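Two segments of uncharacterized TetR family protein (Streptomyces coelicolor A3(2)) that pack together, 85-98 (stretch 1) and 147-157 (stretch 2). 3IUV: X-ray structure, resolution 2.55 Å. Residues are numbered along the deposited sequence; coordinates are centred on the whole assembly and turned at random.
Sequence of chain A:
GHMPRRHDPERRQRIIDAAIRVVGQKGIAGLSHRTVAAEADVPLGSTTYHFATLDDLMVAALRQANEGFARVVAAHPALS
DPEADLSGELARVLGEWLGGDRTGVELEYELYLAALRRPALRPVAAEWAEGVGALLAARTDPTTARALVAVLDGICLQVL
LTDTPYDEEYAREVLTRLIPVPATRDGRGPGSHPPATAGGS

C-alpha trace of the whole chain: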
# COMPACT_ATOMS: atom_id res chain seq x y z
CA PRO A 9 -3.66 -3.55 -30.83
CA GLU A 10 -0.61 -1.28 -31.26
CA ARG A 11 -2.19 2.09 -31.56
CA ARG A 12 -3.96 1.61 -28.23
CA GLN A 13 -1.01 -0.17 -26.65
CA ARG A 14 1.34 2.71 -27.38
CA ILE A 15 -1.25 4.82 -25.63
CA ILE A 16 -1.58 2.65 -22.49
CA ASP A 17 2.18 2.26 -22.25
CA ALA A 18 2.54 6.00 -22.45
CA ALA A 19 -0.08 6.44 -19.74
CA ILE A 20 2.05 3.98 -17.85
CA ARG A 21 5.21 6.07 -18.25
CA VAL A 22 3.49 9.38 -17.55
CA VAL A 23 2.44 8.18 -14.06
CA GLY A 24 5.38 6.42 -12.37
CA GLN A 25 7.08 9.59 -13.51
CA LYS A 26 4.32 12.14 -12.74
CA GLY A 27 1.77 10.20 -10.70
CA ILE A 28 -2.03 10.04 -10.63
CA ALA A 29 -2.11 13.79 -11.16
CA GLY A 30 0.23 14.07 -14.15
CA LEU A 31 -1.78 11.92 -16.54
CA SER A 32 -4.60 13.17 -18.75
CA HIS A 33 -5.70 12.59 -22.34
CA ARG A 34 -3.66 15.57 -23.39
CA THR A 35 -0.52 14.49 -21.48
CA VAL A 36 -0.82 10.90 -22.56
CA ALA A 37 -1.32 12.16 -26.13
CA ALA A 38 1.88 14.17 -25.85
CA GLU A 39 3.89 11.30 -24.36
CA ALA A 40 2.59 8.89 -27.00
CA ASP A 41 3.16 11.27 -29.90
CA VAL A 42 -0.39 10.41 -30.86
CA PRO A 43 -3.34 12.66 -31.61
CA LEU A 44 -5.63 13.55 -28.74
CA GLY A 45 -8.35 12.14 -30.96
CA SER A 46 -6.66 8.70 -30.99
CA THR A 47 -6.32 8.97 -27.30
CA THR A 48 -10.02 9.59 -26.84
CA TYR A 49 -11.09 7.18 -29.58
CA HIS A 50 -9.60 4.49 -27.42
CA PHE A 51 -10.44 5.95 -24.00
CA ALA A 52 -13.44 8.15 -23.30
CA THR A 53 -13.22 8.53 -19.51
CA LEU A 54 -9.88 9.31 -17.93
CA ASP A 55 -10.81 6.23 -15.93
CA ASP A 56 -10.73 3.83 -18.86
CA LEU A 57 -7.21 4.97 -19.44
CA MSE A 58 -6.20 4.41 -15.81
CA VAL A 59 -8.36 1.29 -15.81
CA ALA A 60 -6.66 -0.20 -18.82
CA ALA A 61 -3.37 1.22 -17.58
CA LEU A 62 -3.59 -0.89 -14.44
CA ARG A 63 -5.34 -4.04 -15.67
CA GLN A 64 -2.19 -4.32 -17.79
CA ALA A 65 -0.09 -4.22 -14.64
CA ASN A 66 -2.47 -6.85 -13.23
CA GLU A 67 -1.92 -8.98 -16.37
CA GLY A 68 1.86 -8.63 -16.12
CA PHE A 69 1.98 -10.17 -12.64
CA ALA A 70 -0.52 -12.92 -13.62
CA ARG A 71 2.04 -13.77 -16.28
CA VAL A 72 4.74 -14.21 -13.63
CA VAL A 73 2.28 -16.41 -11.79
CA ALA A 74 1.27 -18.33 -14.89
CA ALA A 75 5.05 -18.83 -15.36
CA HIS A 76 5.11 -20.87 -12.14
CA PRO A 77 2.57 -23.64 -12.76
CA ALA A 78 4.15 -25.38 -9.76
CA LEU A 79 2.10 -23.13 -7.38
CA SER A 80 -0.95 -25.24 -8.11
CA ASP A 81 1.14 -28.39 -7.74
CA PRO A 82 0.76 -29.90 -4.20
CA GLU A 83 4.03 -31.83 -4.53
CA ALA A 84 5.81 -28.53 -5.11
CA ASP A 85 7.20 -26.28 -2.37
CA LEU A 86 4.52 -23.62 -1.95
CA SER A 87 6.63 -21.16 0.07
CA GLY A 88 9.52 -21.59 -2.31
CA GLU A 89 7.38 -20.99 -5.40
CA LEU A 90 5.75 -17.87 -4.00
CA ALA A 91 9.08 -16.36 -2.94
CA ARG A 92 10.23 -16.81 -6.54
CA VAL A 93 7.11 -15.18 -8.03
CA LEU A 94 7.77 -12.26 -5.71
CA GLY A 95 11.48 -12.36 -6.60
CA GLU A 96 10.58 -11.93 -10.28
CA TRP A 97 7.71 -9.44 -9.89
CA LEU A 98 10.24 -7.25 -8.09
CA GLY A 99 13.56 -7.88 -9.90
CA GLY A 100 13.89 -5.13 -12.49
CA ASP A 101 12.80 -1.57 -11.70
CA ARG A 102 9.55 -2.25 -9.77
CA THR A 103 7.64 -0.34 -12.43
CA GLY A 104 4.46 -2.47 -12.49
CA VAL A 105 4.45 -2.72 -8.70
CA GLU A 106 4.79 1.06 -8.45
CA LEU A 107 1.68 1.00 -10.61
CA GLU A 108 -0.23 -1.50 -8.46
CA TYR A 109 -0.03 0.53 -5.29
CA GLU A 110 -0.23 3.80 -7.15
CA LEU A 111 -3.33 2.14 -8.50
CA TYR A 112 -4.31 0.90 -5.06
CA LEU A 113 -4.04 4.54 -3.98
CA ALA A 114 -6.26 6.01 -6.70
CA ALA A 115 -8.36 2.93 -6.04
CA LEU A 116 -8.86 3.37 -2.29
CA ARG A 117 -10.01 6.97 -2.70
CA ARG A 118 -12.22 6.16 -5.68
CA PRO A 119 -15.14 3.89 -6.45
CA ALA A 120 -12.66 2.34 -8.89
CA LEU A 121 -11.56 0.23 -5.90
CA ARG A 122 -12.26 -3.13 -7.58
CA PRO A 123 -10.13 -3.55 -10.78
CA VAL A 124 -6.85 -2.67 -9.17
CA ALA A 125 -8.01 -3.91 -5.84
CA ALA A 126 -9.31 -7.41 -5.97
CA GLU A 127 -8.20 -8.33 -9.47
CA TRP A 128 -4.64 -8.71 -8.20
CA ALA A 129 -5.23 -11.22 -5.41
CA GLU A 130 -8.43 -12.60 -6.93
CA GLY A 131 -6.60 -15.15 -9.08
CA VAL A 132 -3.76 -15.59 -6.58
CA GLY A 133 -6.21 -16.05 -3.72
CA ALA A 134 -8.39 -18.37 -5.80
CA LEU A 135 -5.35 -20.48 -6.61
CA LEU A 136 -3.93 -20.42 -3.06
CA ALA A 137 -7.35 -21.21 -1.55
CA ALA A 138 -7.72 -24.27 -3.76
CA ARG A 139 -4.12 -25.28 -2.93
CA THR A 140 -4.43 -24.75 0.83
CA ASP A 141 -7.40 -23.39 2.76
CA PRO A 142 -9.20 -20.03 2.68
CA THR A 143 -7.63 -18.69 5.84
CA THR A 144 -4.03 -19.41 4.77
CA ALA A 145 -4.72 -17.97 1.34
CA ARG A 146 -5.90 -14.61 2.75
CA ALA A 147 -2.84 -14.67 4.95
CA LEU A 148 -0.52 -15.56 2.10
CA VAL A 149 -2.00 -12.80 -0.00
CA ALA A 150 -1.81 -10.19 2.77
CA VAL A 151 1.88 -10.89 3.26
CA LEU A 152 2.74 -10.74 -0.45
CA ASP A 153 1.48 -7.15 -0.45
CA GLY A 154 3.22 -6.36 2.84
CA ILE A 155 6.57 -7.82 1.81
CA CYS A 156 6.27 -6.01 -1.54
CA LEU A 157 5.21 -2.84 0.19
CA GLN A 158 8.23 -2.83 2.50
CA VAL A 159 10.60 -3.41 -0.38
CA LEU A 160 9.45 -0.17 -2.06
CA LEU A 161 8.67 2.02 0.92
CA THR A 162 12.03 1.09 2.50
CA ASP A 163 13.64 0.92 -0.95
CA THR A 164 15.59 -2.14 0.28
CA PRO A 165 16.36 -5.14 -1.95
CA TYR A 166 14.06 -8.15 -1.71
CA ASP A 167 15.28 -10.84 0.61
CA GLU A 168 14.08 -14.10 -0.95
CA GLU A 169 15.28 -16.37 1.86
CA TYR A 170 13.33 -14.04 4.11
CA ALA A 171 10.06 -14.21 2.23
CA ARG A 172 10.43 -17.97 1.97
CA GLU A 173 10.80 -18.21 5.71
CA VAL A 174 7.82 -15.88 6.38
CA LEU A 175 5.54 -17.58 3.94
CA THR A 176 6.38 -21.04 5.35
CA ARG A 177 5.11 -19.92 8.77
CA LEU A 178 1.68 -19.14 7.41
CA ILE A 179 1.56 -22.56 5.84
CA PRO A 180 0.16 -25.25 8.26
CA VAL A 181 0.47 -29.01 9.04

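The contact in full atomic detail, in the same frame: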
# COMPACT_ATOMS: atom_id res chain seq x y z
N ASP A 85 7.00 -27.10 -3.55
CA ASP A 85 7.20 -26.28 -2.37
C ASP A 85 6.48 -24.94 -2.50
O ASP A 85 6.98 -24.03 -3.18
CB ASP A 85 8.70 -26.02 -2.17
CG ASP A 85 8.98 -25.03 -1.06
OD1 ASP A 85 8.19 -24.97 -0.09
OD2 ASP A 85 9.99 -24.31 -1.15
N LEU A 86 5.34 -24.82 -1.83
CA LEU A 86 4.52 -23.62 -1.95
C LEU A 86 5.26 -22.33 -1.60
O LEU A 86 5.28 -21.39 -2.39
CB LEU A 86 3.26 -23.75 -1.09
CG LEU A 86 2.40 -22.49 -1.30
CD1 LEU A 86 2.27 -22.22 -2.81
CD2 LEU A 86 1.02 -22.61 -0.62
N SER A 87 5.83 -22.29 -0.40
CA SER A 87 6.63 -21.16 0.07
C SER A 87 7.67 -20.79 -0.95
O SER A 87 7.77 -19.62 -1.36
CB SER A 87 7.36 -21.52 1.36
OG SER A 87 6.43 -21.80 2.39
N GLY A 88 8.46 -21.78 -1.33
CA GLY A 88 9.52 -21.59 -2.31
C GLY A 88 9.03 -20.95 -3.58
O GLY A 88 9.63 -19.99 -4.06
N GLU A 89 7.93 -21.48 -4.13
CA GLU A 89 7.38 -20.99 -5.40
C GLU A 89 6.91 -19.55 -5.31
O GLU A 89 7.14 -18.76 -6.22
CB GLU A 89 6.24 -21.90 -5.89
CG GLU A 89 6.71 -23.15 -6.64
CD GLU A 89 7.34 -22.84 -7.99
OE1 GLU A 89 8.57 -22.96 -8.10
OE2 GLU A 89 6.62 -22.46 -8.94
N LEU A 90 6.22 -19.23 -4.22
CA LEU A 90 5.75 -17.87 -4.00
C LEU A 90 6.91 -16.88 -3.87
O LEU A 90 6.85 -15.80 -4.42
CB LEU A 90 4.85 -17.79 -2.77
CG LEU A 90 3.47 -18.42 -2.98
CD1 LEU A 90 2.74 -18.60 -1.65
CD2 LEU A 90 2.65 -17.60 -3.96
N ALA A 91 7.95 -17.26 -3.14
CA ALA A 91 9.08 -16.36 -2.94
C ALA A 91 9.77 -16.06 -4.26
O ALA A 91 10.38 -15.00 -4.42
CB ALA A 91 10.08 -16.94 -1.94
N ARG A 92 9.64 -16.99 -5.21
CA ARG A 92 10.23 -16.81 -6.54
C ARG A 92 9.32 -16.00 -7.48
O ARG A 92 9.81 -15.30 -8.36
CB ARG A 92 10.62 -18.15 -7.16
N VAL A 93 8.01 -16.08 -7.30
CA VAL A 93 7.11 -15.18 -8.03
C VAL A 93 7.38 -13.75 -7.58
O VAL A 93 7.59 -12.85 -8.40
CB VAL A 93 5.63 -15.54 -7.81
CG1 VAL A 93 4.74 -14.35 -8.19
CG2 VAL A 93 5.26 -16.79 -8.63
N LEU A 94 7.39 -13.54 -6.27
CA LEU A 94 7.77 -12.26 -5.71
C LEU A 94 9.16 -11.80 -6.13
O LEU A 94 9.36 -10.62 -6.42
CB LEU A 94 7.68 -12.31 -4.18
CG LEU A 94 6.32 -12.03 -3.56
CD1 LEU A 94 6.52 -11.37 -2.20
CD2 LEU A 94 5.50 -11.14 -4.48
N GLY A 95 10.14 -12.70 -6.15
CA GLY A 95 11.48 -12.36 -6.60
C GLY A 95 11.48 -11.81 -8.02
O GLY A 95 12.19 -10.86 -8.33
N GLU A 96 10.68 -12.40 -8.90
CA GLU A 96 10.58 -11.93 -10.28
C GLU A 96 9.81 -10.62 -10.39
O GLU A 96 10.32 -9.64 -10.92
CB GLU A 96 9.93 -13.00 -11.16
CG GLU A 96 10.77 -14.25 -11.28
CD GLU A 96 10.04 -15.37 -11.99
OE1 GLU A 96 9.29 -15.10 -12.95
OE2 GLU A 96 10.24 -16.53 -11.58
N TRP A 97 8.57 -10.63 -9.90
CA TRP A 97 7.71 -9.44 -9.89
C TRP A 97 8.42 -8.19 -9.40
O TRP A 97 8.00 -7.07 -9.70
CB TRP A 97 6.49 -9.72 -9.00
CG TRP A 97 5.49 -8.60 -8.87
CD1 TRP A 97 5.06 -8.03 -7.71
CD2 TRP A 97 4.76 -7.95 -9.93
NE1 TRP A 97 4.12 -7.06 -7.98
CE2 TRP A 97 3.92 -6.99 -9.33
CE3 TRP A 97 4.75 -8.09 -11.32
CZ2 TRP A 97 3.06 -6.17 -10.08
CZ3 TRP A 97 3.90 -7.27 -12.07
CH2 TRP A 97 3.07 -6.32 -11.44
N LEU A 98 9.49 -8.38 -8.63
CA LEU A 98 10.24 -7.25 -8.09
C LEU A 98 11.57 -6.98 -8.84
O LEU A 98 11.85 -5.85 -9.22
CB LEU A 98 10.44 -7.40 -6.57
CG LEU A 98 9.16 -7.51 -5.71
CD1 LEU A 98 9.45 -8.15 -4.36
CD2 LEU A 98 8.43 -6.17 -5.52
N ALA A 147 -4.09 -14.98 4.32
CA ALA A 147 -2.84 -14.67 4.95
C ALA A 147 -1.71 -14.58 3.93
O ALA A 147 -0.92 -13.63 3.95
CB ALA A 147 -2.53 -15.71 6.02
N LEU A 148 -1.61 -15.57 3.06
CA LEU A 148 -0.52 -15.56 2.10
C LEU A 148 -0.61 -14.25 1.33
O LEU A 148 0.33 -13.47 1.28
CB LEU A 148 -0.59 -16.77 1.17
CG LEU A 148 -0.08 -18.07 1.80
CD1 LEU A 148 -0.55 -19.37 1.06
CD2 LEU A 148 1.44 -18.03 1.94
N VAL A 149 -1.77 -14.00 0.77
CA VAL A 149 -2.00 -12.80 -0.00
C VAL A 149 -1.62 -11.51 0.76
O VAL A 149 -0.93 -10.64 0.24
CB VAL A 149 -3.46 -12.75 -0.44
CG1 VAL A 149 -3.86 -11.33 -0.90
CG2 VAL A 149 -3.70 -13.80 -1.53
N ALA A 150 -2.08 -11.39 2.00
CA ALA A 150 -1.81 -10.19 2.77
C ALA A 150 -0.30 -9.95 2.92
O ALA A 150 0.19 -8.81 2.92
CB ALA A 150 -2.48 -10.29 4.14
N VAL A 151 0.45 -11.02 3.04
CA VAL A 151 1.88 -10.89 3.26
C VAL A 151 2.64 -10.61 1.96
O VAL A 151 3.62 -9.87 1.97
CB VAL A 151 2.44 -12.08 4.03
CG1 VAL A 151 2.57 -13.31 3.12
CG2 VAL A 151 3.74 -11.71 4.65
N LEU A 152 2.18 -11.15 0.83
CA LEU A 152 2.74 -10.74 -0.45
C LEU A 152 2.76 -9.22 -0.56
O LEU A 152 3.82 -8.62 -0.77
CB LEU A 152 1.97 -11.35 -1.62
CG LEU A 152 2.30 -12.83 -1.90
CD1 LEU A 152 1.53 -13.77 -0.99
CD2 LEU A 152 2.01 -13.20 -3.35
N ASP A 153 1.60 -8.61 -0.41
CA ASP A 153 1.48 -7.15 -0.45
C ASP A 153 2.39 -6.45 0.54
O ASP A 153 3.09 -5.51 0.19
CB ASP A 153 0.04 -6.72 -0.22
CG ASP A 153 -0.62 -6.15 -1.46
OD1 ASP A 153 0.11 -5.79 -2.41
OD2 ASP A 153 -1.86 -6.06 -1.47
N GLY A 154 2.36 -6.90 1.79
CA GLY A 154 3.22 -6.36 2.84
C GLY A 154 4.69 -6.42 2.47
O GLY A 154 5.34 -5.38 2.32
N ILE A 155 5.20 -7.63 2.30
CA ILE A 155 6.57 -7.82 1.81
C ILE A 155 6.86 -6.88 0.63
O ILE A 155 7.82 -6.13 0.66
CB ILE A 155 6.84 -9.32 1.45
CG1 ILE A 155 6.97 -10.16 2.73
CG2 ILE A 155 8.08 -9.48 0.54
CD1 ILE A 155 6.79 -11.70 2.55
N CYS A 156 6.02 -6.89 -0.40
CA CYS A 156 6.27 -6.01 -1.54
C CYS A 156 6.30 -4.57 -1.08
O CYS A 156 7.22 -3.81 -1.42
CB CYS A 156 5.22 -6.17 -2.63
SG CYS A 156 5.24 -7.81 -3.34
N LEU A 157 5.29 -4.20 -0.30
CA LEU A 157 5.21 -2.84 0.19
C LEU A 157 6.55 -2.42 0.76
O LEU A 157 7.24 -1.59 0.19
CB LEU A 157 4.12 -2.72 1.25
CG LEU A 157 3.05 -1.71 0.83
CD1 LEU A 157 2.36 -1.12 2.03
CD2 LEU A 157 3.67 -0.63 -0.04

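Helix 86-98 packs against 147-157, part of a longer helix. The two run in roughly the same direction, 39° apart. The axes come no closer than 11.3 Å, so side chains fill the gap. No hydrogen bond crosses it; the contact is apolar, and backbone polar groups are largely engaged within each helix.

Leu 94 has the largest covered area. It points toward the second helix near the point where the backbones are closest, Leu 94 CA to Leu 152 CA at 7.4 Å. Leu 94 CD1 lies 3.7 Å from Ile 155 CG2, and Leu 94 CD2 lies 3.5 Å from Cys 156 SG and 4.2 Å from Leu 152 CD2.

Cys 156 is the next most covered. Its sulfur is weakly polar and packs well against carbon. Cys 156 SG lies 4.2 Å from Leu 98 CD2. Cys 156 SG also sits at the edge of the Trp 97 ring, near its plane, 4.4 Å from Trp 97 CD1.

Leu 152 starts out sideways, but its end comes nearer the first helix. Leu 152 CD2 is 4.5 Å from Leu 90 CD2. Toward the starts of the stretches, Leu 148 CD2 meets Leu 90 CD1 at 3.9 Å, and Leu 148 CD1 meets Leu 86 CD2 at 4.0 Å. These buried methyls pack by van der Waals contact.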